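Local coordinates for protein Pbp related beta-lactamase (PDB 2QMI) that forms an octamer of the beta-lactamase and penicillin-binding protein family and probably acts as a self-compartmentalizing archaeal peptidase, at residues Ile289-Phe294 with Thr310-Tyr315; Leu295-Val300 with Pro317-Gly322; Ala338-Ala343 with Lys348-Glu353. All blocks are in the same frame, centred on the assembly; numbering follows the deposited sequence.

Interaction 1. Residues Ile289-Phe294 with Thr310-Tyr315; sequences IIYPNF and TGYIGY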
# COMPACT_ATOMS: atom_id res chain seq x y z
N ILE A 289 6.59 -41.52 -27.44
CA ILE A 289 7.80 -40.82 -27.82
C ILE A 289 8.93 -41.84 -27.98
O ILE A 289 9.02 -42.80 -27.21
CB ILE A 289 8.18 -39.76 -26.77
CG1 ILE A 289 7.03 -38.76 -26.61
CG2 ILE A 289 9.46 -39.03 -27.19
CD1 ILE A 289 7.28 -37.67 -25.58
N ILE A 290 9.78 -41.65 -28.99
CA ILE A 290 10.86 -42.59 -29.24
C ILE A 290 12.23 -41.99 -28.92
O ILE A 290 12.55 -40.90 -29.38
CB ILE A 290 10.81 -43.06 -30.72
CG1 ILE A 290 9.38 -43.43 -31.09
CG2 ILE A 290 11.74 -44.25 -30.95
CD1 ILE A 290 8.74 -44.46 -30.15
N TYR A 291 13.02 -42.71 -28.13
CA TYR A 291 14.36 -42.26 -27.73
C TYR A 291 15.41 -43.27 -28.22
O TYR A 291 15.74 -44.21 -27.50
CB TYR A 291 14.47 -42.17 -26.20
CG TYR A 291 13.42 -41.34 -25.48
CD1 TYR A 291 13.71 -40.04 -25.03
CD2 TYR A 291 12.18 -41.88 -25.16
CE1 TYR A 291 12.77 -39.32 -24.27
CE2 TYR A 291 11.23 -41.17 -24.40
CZ TYR A 291 11.54 -39.90 -23.97
OH TYR A 291 10.62 -39.22 -23.20
N PRO A 292 15.95 -43.09 -29.43
CA PRO A 292 16.96 -44.02 -29.96
C PRO A 292 18.36 -44.00 -29.32
O PRO A 292 19.08 -45.00 -29.37
CB PRO A 292 16.99 -43.69 -31.45
CG PRO A 292 16.66 -42.23 -31.47
CD PRO A 292 15.53 -42.14 -30.48
N ASN A 293 18.73 -42.88 -28.71
CA ASN A 293 20.05 -42.75 -28.09
C ASN A 293 19.99 -42.51 -26.58
O ASN A 293 20.57 -41.55 -26.07
CB ASN A 293 20.80 -41.60 -28.76
CG ASN A 293 20.93 -41.78 -30.25
OD1 ASN A 293 20.72 -40.85 -31.03
ND2 ASN A 293 21.27 -43.00 -30.67
N PHE A 294 19.29 -43.38 -25.86
CA PHE A 294 19.17 -43.23 -24.41
C PHE A 294 20.15 -44.14 -23.67
O PHE A 294 19.81 -45.27 -23.32
CB PHE A 294 17.74 -43.57 -23.96
CG PHE A 294 17.54 -43.47 -22.47
CD1 PHE A 294 17.50 -42.23 -21.84
CD2 PHE A 294 17.41 -44.62 -21.69
CE1 PHE A 294 17.33 -42.13 -20.47
CE2 PHE A 294 17.24 -44.53 -20.31
CZ PHE A 294 17.20 -43.28 -19.70
N THR A 310 0.74 -35.03 -12.70
CA THR A 310 1.67 -35.28 -13.81
C THR A 310 2.16 -36.72 -13.72
O THR A 310 2.05 -37.34 -12.67
CB THR A 310 2.90 -34.32 -13.80
OG1 THR A 310 3.70 -34.57 -12.64
CG2 THR A 310 2.46 -32.87 -13.82
N GLY A 311 2.68 -37.24 -14.82
CA GLY A 311 3.17 -38.61 -14.80
C GLY A 311 4.05 -38.96 -15.97
O GLY A 311 4.26 -38.15 -16.88
N TYR A 312 4.59 -40.18 -15.94
CA TYR A 312 5.45 -40.67 -17.01
C TYR A 312 5.57 -42.19 -16.94
O TYR A 312 5.59 -42.77 -15.86
CB TYR A 312 6.85 -40.07 -16.89
CG TYR A 312 7.77 -40.43 -18.03
CD1 TYR A 312 7.70 -39.75 -19.24
CD2 TYR A 312 8.69 -41.47 -17.90
CE1 TYR A 312 8.53 -40.09 -20.31
CE2 TYR A 312 9.53 -41.82 -18.96
CZ TYR A 312 9.45 -41.13 -20.16
OH TYR A 312 10.27 -41.46 -21.21
N ILE A 313 5.63 -42.82 -18.10
CA ILE A 313 5.81 -44.26 -18.18
C ILE A 313 6.85 -44.44 -19.27
O ILE A 313 6.90 -43.66 -20.22
CB ILE A 313 4.50 -45.04 -18.58
CG1 ILE A 313 4.09 -44.69 -20.01
CG2 ILE A 313 3.38 -44.75 -17.58
CD1 ILE A 313 2.99 -45.58 -20.56
N GLY A 314 7.69 -45.45 -19.11
CA GLY A 314 8.72 -45.72 -20.09
C GLY A 314 9.23 -47.14 -19.94
O GLY A 314 9.15 -47.72 -18.86
N TYR A 315 9.74 -47.69 -21.02
CA TYR A 315 10.26 -49.05 -21.00
C TYR A 315 11.31 -49.25 -22.09
O TYR A 315 11.34 -48.54 -23.09
CB TYR A 315 9.12 -50.06 -21.17
CG TYR A 315 8.37 -49.96 -22.49
CD1 TYR A 315 7.48 -48.91 -22.75
CD2 TYR A 315 8.58 -50.91 -23.50
CE1 TYR A 315 6.82 -48.80 -23.98
CE2 TYR A 315 7.93 -50.81 -24.72
CZ TYR A 315 7.05 -49.76 -24.96
OH TYR A 315 6.43 -49.67 -26.19

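Interaction 2. Residues Leu295-Val300 with Pro317-Gly322; sequences LGEKLV and PEKKIG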
# COMPACT_ATOMS: atom_id res chain seq x y z
N LEU A 295 21.36 -43.64 -23.43
CA LEU A 295 22.37 -44.42 -22.73
C LEU A 295 22.62 -45.74 -23.45
O LEU A 295 22.65 -46.80 -22.83
CB LEU A 295 21.94 -44.69 -21.28
CG LEU A 295 21.95 -43.49 -20.31
CD1 LEU A 295 21.01 -42.42 -20.82
CD2 LEU A 295 21.55 -43.93 -18.91
N GLY A 296 22.79 -45.66 -24.77
CA GLY A 296 23.03 -46.85 -25.56
C GLY A 296 21.85 -47.79 -25.72
O GLY A 296 22.02 -48.94 -26.11
N GLU A 297 20.64 -47.31 -25.40
CA GLU A 297 19.44 -48.13 -25.52
C GLU A 297 18.33 -47.39 -26.26
O GLU A 297 18.38 -46.17 -26.43
CB GLU A 297 18.92 -48.51 -24.13
CG GLU A 297 19.92 -49.21 -23.23
CD GLU A 297 20.35 -50.57 -23.76
OE1 GLU A 297 19.54 -51.23 -24.46
OE2 GLU A 297 21.49 -50.98 -23.47
N LYS A 298 17.32 -48.14 -26.71
CA LYS A 298 16.17 -47.54 -27.38
C LYS A 298 15.08 -47.42 -26.32
O LYS A 298 14.57 -48.43 -25.83
CB LYS A 298 15.67 -48.41 -28.53
CG LYS A 298 14.58 -47.71 -29.36
CD LYS A 298 13.81 -48.68 -30.25
CE LYS A 298 12.77 -47.92 -31.08
NZ LYS A 298 11.90 -48.83 -31.89
N LEU A 299 14.72 -46.19 -25.97
CA LEU A 299 13.70 -45.93 -24.96
C LEU A 299 12.34 -45.57 -25.57
O LEU A 299 12.25 -44.90 -26.59
CB LEU A 299 14.15 -44.79 -24.04
CG LEU A 299 13.20 -44.31 -22.94
CD1 LEU A 299 13.03 -45.38 -21.88
CD2 LEU A 299 13.75 -43.03 -22.31
N VAL A 300 11.27 -46.02 -24.92
CA VAL A 300 9.92 -45.72 -25.38
C VAL A 300 9.12 -45.26 -24.17
O VAL A 300 9.10 -45.93 -23.15
CB VAL A 300 9.25 -46.96 -26.01
CG1 VAL A 300 7.84 -46.62 -26.46
CG2 VAL A 300 10.07 -47.45 -27.21
N PRO A 317 12.31 -52.39 -24.17
CA PRO A 317 12.04 -53.77 -24.61
C PRO A 317 13.30 -54.62 -24.68
O PRO A 317 13.29 -55.78 -24.26
CB PRO A 317 11.40 -53.57 -25.98
CG PRO A 317 10.69 -52.29 -25.83
CD PRO A 317 11.71 -51.44 -25.12
N GLU A 318 14.36 -54.05 -25.23
CA GLU A 318 15.63 -54.76 -25.35
C GLU A 318 16.12 -55.35 -24.03
O GLU A 318 16.56 -56.50 -23.98
CB GLU A 318 16.72 -53.83 -25.90
CG GLU A 318 16.71 -53.68 -27.42
CD GLU A 318 17.25 -54.91 -28.13
OE1 GLU A 318 17.40 -54.85 -29.38
OE2 GLU A 318 17.51 -55.93 -27.45
N LYS A 319 16.06 -54.55 -22.97
CA LYS A 319 16.52 -54.98 -21.65
C LYS A 319 15.37 -55.44 -20.77
O LYS A 319 15.56 -55.81 -19.62
CB LYS A 319 17.26 -53.83 -20.96
CG LYS A 319 18.62 -53.49 -21.58
CD LYS A 319 19.64 -54.62 -21.34
CE LYS A 319 20.99 -54.32 -21.99
NZ LYS A 319 20.89 -54.24 -23.49
N LYS A 320 14.16 -55.40 -21.33
CA LYS A 320 12.95 -55.79 -20.62
C LYS A 320 12.72 -55.08 -19.30
O LYS A 320 12.33 -55.68 -18.31
CB LYS A 320 12.94 -57.31 -20.41
CG LYS A 320 12.56 -58.06 -21.68
CD LYS A 320 12.49 -59.56 -21.44
CE LYS A 320 13.86 -60.13 -21.10
NZ LYS A 320 13.79 -61.60 -20.90
N ILE A 321 12.95 -53.77 -19.30
CA ILE A 321 12.75 -52.97 -18.10
C ILE A 321 11.75 -51.85 -18.39
O ILE A 321 11.54 -51.48 -19.54
CB ILE A 321 14.10 -52.37 -17.61
CG1 ILE A 321 14.87 -51.77 -18.79
CG2 ILE A 321 14.94 -53.47 -16.91
CD1 ILE A 321 16.17 -51.10 -18.42
N GLY A 322 11.12 -51.33 -17.34
CA GLY A 322 10.14 -50.27 -17.52
C GLY A 322 9.86 -49.58 -16.21
O GLY A 322 10.03 -50.17 -15.15
O HOH W 1 14.77 -51.35 -26.60

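Interaction 3. Residues Ala338-Ala343 with Lys348-Glu353; sequences AMYALA and KNPEKE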
# COMPACT_ATOMS: atom_id res chain seq x y z
N ALA A 338 11.83 -41.13 -13.50
CA ALA A 338 11.77 -42.39 -14.23
C ALA A 338 13.12 -42.74 -14.84
O ALA A 338 13.60 -43.87 -14.71
CB ALA A 338 10.70 -42.31 -15.31
N MET A 339 13.74 -41.77 -15.51
CA MET A 339 15.02 -41.99 -16.16
C MET A 339 16.16 -42.27 -15.17
O MET A 339 17.09 -43.02 -15.48
CB MET A 339 15.34 -40.81 -17.07
CG MET A 339 14.24 -40.57 -18.09
SD MET A 339 14.49 -39.15 -19.19
CE MET A 339 13.67 -39.69 -20.68
N TYR A 340 16.07 -41.70 -13.97
CA TYR A 340 17.07 -41.91 -12.93
C TYR A 340 17.05 -43.40 -12.55
O TYR A 340 18.09 -44.03 -12.38
CB TYR A 340 16.73 -41.06 -11.70
CG TYR A 340 17.84 -40.92 -10.68
CD1 TYR A 340 18.70 -39.83 -10.70
CD2 TYR A 340 18.01 -41.88 -9.67
CE1 TYR A 340 19.71 -39.67 -9.74
CE2 TYR A 340 19.01 -41.74 -8.71
CZ TYR A 340 19.85 -40.63 -8.75
OH TYR A 340 20.81 -40.46 -7.78
N ALA A 341 15.85 -43.95 -12.40
CA ALA A 341 15.69 -45.35 -12.05
C ALA A 341 16.17 -46.23 -13.21
O ALA A 341 16.94 -47.17 -13.01
CB ALA A 341 14.22 -45.65 -11.72
N LEU A 342 15.72 -45.92 -14.43
CA LEU A 342 16.13 -46.68 -15.60
C LEU A 342 17.65 -46.74 -15.70
O LEU A 342 18.21 -47.80 -15.97
CB LEU A 342 15.55 -46.06 -16.87
CG LEU A 342 14.03 -46.22 -17.03
CD1 LEU A 342 13.53 -45.33 -18.15
CD2 LEU A 342 13.71 -47.67 -17.30
N ALA A 343 18.32 -45.61 -15.47
CA ALA A 343 19.78 -45.56 -15.53
C ALA A 343 20.40 -46.52 -14.52
O ALA A 343 21.34 -47.26 -14.85
CB ALA A 343 20.25 -44.15 -15.25
N LYS A 348 24.16 -47.71 -15.04
CA LYS A 348 24.85 -46.44 -15.30
C LYS A 348 24.61 -45.42 -14.19
O LYS A 348 23.56 -45.43 -13.55
CB LYS A 348 24.38 -45.85 -16.63
CG LYS A 348 24.75 -46.69 -17.84
CD LYS A 348 24.81 -45.84 -19.08
CE LYS A 348 25.62 -46.54 -20.16
NZ LYS A 348 25.09 -47.91 -20.35
N ASN A 349 25.59 -44.55 -13.97
CA ASN A 349 25.47 -43.51 -12.95
C ASN A 349 24.64 -42.34 -13.50
O ASN A 349 25.08 -41.62 -14.40
CB ASN A 349 26.85 -42.99 -12.54
CG ASN A 349 26.78 -42.02 -11.37
OD1 ASN A 349 25.78 -41.32 -11.19
ND2 ASN A 349 27.85 -41.97 -10.57
N PRO A 350 23.44 -42.14 -12.96
CA PRO A 350 22.56 -41.05 -13.41
C PRO A 350 23.16 -39.68 -13.15
O PRO A 350 23.01 -38.76 -13.96
CB PRO A 350 21.28 -41.29 -12.62
CG PRO A 350 21.82 -41.78 -11.30
CD PRO A 350 22.89 -42.76 -11.73
N GLU A 351 23.83 -39.56 -12.01
CA GLU A 351 24.46 -38.30 -11.62
C GLU A 351 25.46 -37.78 -12.65
O GLU A 351 25.88 -36.63 -12.59
CB GLU A 351 25.16 -38.48 -10.26
CG GLU A 351 24.26 -38.95 -9.11
CD GLU A 351 23.32 -37.86 -8.61
OE1 GLU A 351 23.77 -36.70 -8.49
OE2 GLU A 351 22.14 -38.16 -8.31
N LYS A 352 25.83 -38.62 -13.61
CA LYS A 352 26.80 -38.22 -14.63
C LYS A 352 26.34 -38.42 -16.08
O LYS A 352 26.84 -37.75 -16.98
CB LYS A 352 28.13 -38.98 -14.44
CG LYS A 352 28.86 -38.67 -13.14
CD LYS A 352 30.26 -39.31 -13.11
CE LYS A 352 31.06 -38.88 -11.86
NZ LYS A 352 32.48 -39.34 -11.90
N GLU A 353 25.40 -39.34 -16.29
CA GLU A 353 24.90 -39.65 -17.63
C GLU A 353 23.63 -38.91 -18.04
O GLU A 353 23.32 -38.83 -19.23
CB GLU A 353 24.66 -41.16 -17.76
CG GLU A 353 25.89 -42.03 -17.50
CD GLU A 353 26.61 -42.44 -18.77
OE1 GLU A 353 26.05 -43.26 -19.53
OE2 GLU A 353 27.73 -41.94 -19.02

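Interaction 1. Residues Ile289-Phe294 with Thr310-Tyr315
Two buried tyrosines, Tyr-291 and Tyr-312, meet by their hydroxyls, and that meeting is the whole of the contact. Their side chains come from opposite directions, and Tyr-312 OH donates a weak hydrogen bond, 3.0 Å long, to Tyr-291 OH. The two ends see the meeting differently. At Tyr-312, Tyr-291 OH lies off the edge of the ring, near its plane, 3.7 Å from Tyr-312 CE1. At Tyr-291, Tyr-312 OH sits obliquely to the ring, coming in beside the C-O bond, 3.3 Å from Tyr-291 CE2. The two ring planes are about 73° apart, far from any stacked arrangement.

The first torsions set up this approach. Tyr-291 has CG beside its backbone N and anti to the carbonyl carbon (chi1 -54°), whereas Tyr-312 puts CG opposite the N (chi1 -175°), which carries its phenol across toward strand 289-291. One face of the Tyr-291 ring also takes Ile-289 CG2, 3.8 Å above the plane and offset toward the rim.

The backbones of strands 289-291 and 310-316 are not sheet neighbours: strand 297-305 runs between them, and the tyrosines reach each other over it, touching Leu-299 and Ser-303 on the way. Helix 334-345 covers them, with Met-339 on Tyr-291 and Ser-335 and Ala-338 on Tyr-312. On the other side of strand 310-316, Ile-313 and Tyr-315 pack on helix 241-252. Tyr-312 also lies near, without touching, a probable SxxK-type serine site. A central antiparallel sheet with helices packed on both faces, here with a tyrosine pair packed beneath helix 334-345, is typical of the serine beta-lactamase and penicillin-binding protein fold.

Interaction 2. Residues Leu295-Val300 with Pro317-Gly322
Lys-319 NZ faces both carboxylate oxygens of Glu-297, 3.3 Å from OE2 and 3.4 Å from OE1, in a salt bridge made of two weak hydrogen bonds. The side chains cross at about a right angle. Bends in Lys-319 at chi2 (-69°) and chi4 (-64°) bring NZ round to the carboxylate, and separately Lys-319 CG passes 3.8 Å from Glu-297 OE1. Long, shared bonds at a surface suggest a soft electrostatic tether.

Beside it, one water joins the two backbones, donating to Lys-298 O at 3.0 Å and accepting from Glu-318 N at 3.1 Å. It spans the gap between strand 297-305 and the 317-320 turn, which make no direct backbone bond here; Pro-317 CD comes to 4.2 Å from Lys-298 O. The long arm of Lys-298 leads away, its NZ bonded to Glu-268 O.

The 317-320 turn ends in a G1 beta bulge, Lys-320 and Ile-321 both facing Ile-316. The turn links strands 310-316 and 321-327; the side chains of Glu-297, Leu-299 and Ile-321 touch Ile-316, while helix 334-345 covers Leu-299.

Interaction 3. Residues Ala338-Ala343 with Lys348-Glu353
Tyr-340 and Pro-350 form the tight part of this contact. The proline lays its CG over one face of the phenol ring, 3.5 Å from the ring centroid and 19° off the ring normal, a clear CH-pi contact. Pro-350 CB comes up alongside, toward Tyr-340 CD1 and 4.0 Å from Ala-343 CB, so a ring, a methyl and a proline share one small apolar patch. Tyr-340 has CG turned away from its own backbone N (chi1 -166°), and this swings the phenol off helix 334-345 toward the short helix 350-353. Phe-9 stacks on the same ring.

At the edge of that ring, in its plane, Glu-351 OE2 accepts a short 2.7 Å hydrogen bond from Tyr-340 OH, through its anti lone pair. The carboxylate is turned 74° from the ring. A second polar link is in the backbone: Lys-348 N donates to Ala-343 O at 2.9 Å and holds the connection close to the helix it leaves. Asn-349, the N-cap of helix 350-353, accepts weakly from Glu-351 N through OD1.

The looser side is the partly exposed margin. There Lys-348 touches Ala-343 O with little more than its CB before its chain leads away along Leu-295. Glu-351, also partly exposed, stands between the two regions, with Lys-5 packed against it. Chemically, then, one face of a buried phenol rests on hydrocarbon while its hydroxyl is satisfied by a carboxylate; the phenol's donated bond would be expected to favour an ionised Glu-351.

Interactions 1 and 2 are centred about 9 Å apart on one antiparallel sheet and alternate along the chain: strand 297-305 lies between strands 289-291 and 310-316, and backbone bonds Tyr-291 to Leu-299 and Tyr-315 to Val-300 sew the two together. Interaction 3 follows later in sequence, its centre about 13 Å from each of the others. Helix 334-345, which carries one side of interaction 3, also covers the other two: Met-339 reaches both Tyr-291 and Leu-299, and Ala-343 meets Leu-295. The three together run from the core of the beta-lactamase sheet to its surface turn and to the segment that leads into the Pab87 octamerisation domain, the part probably used in building the octamer.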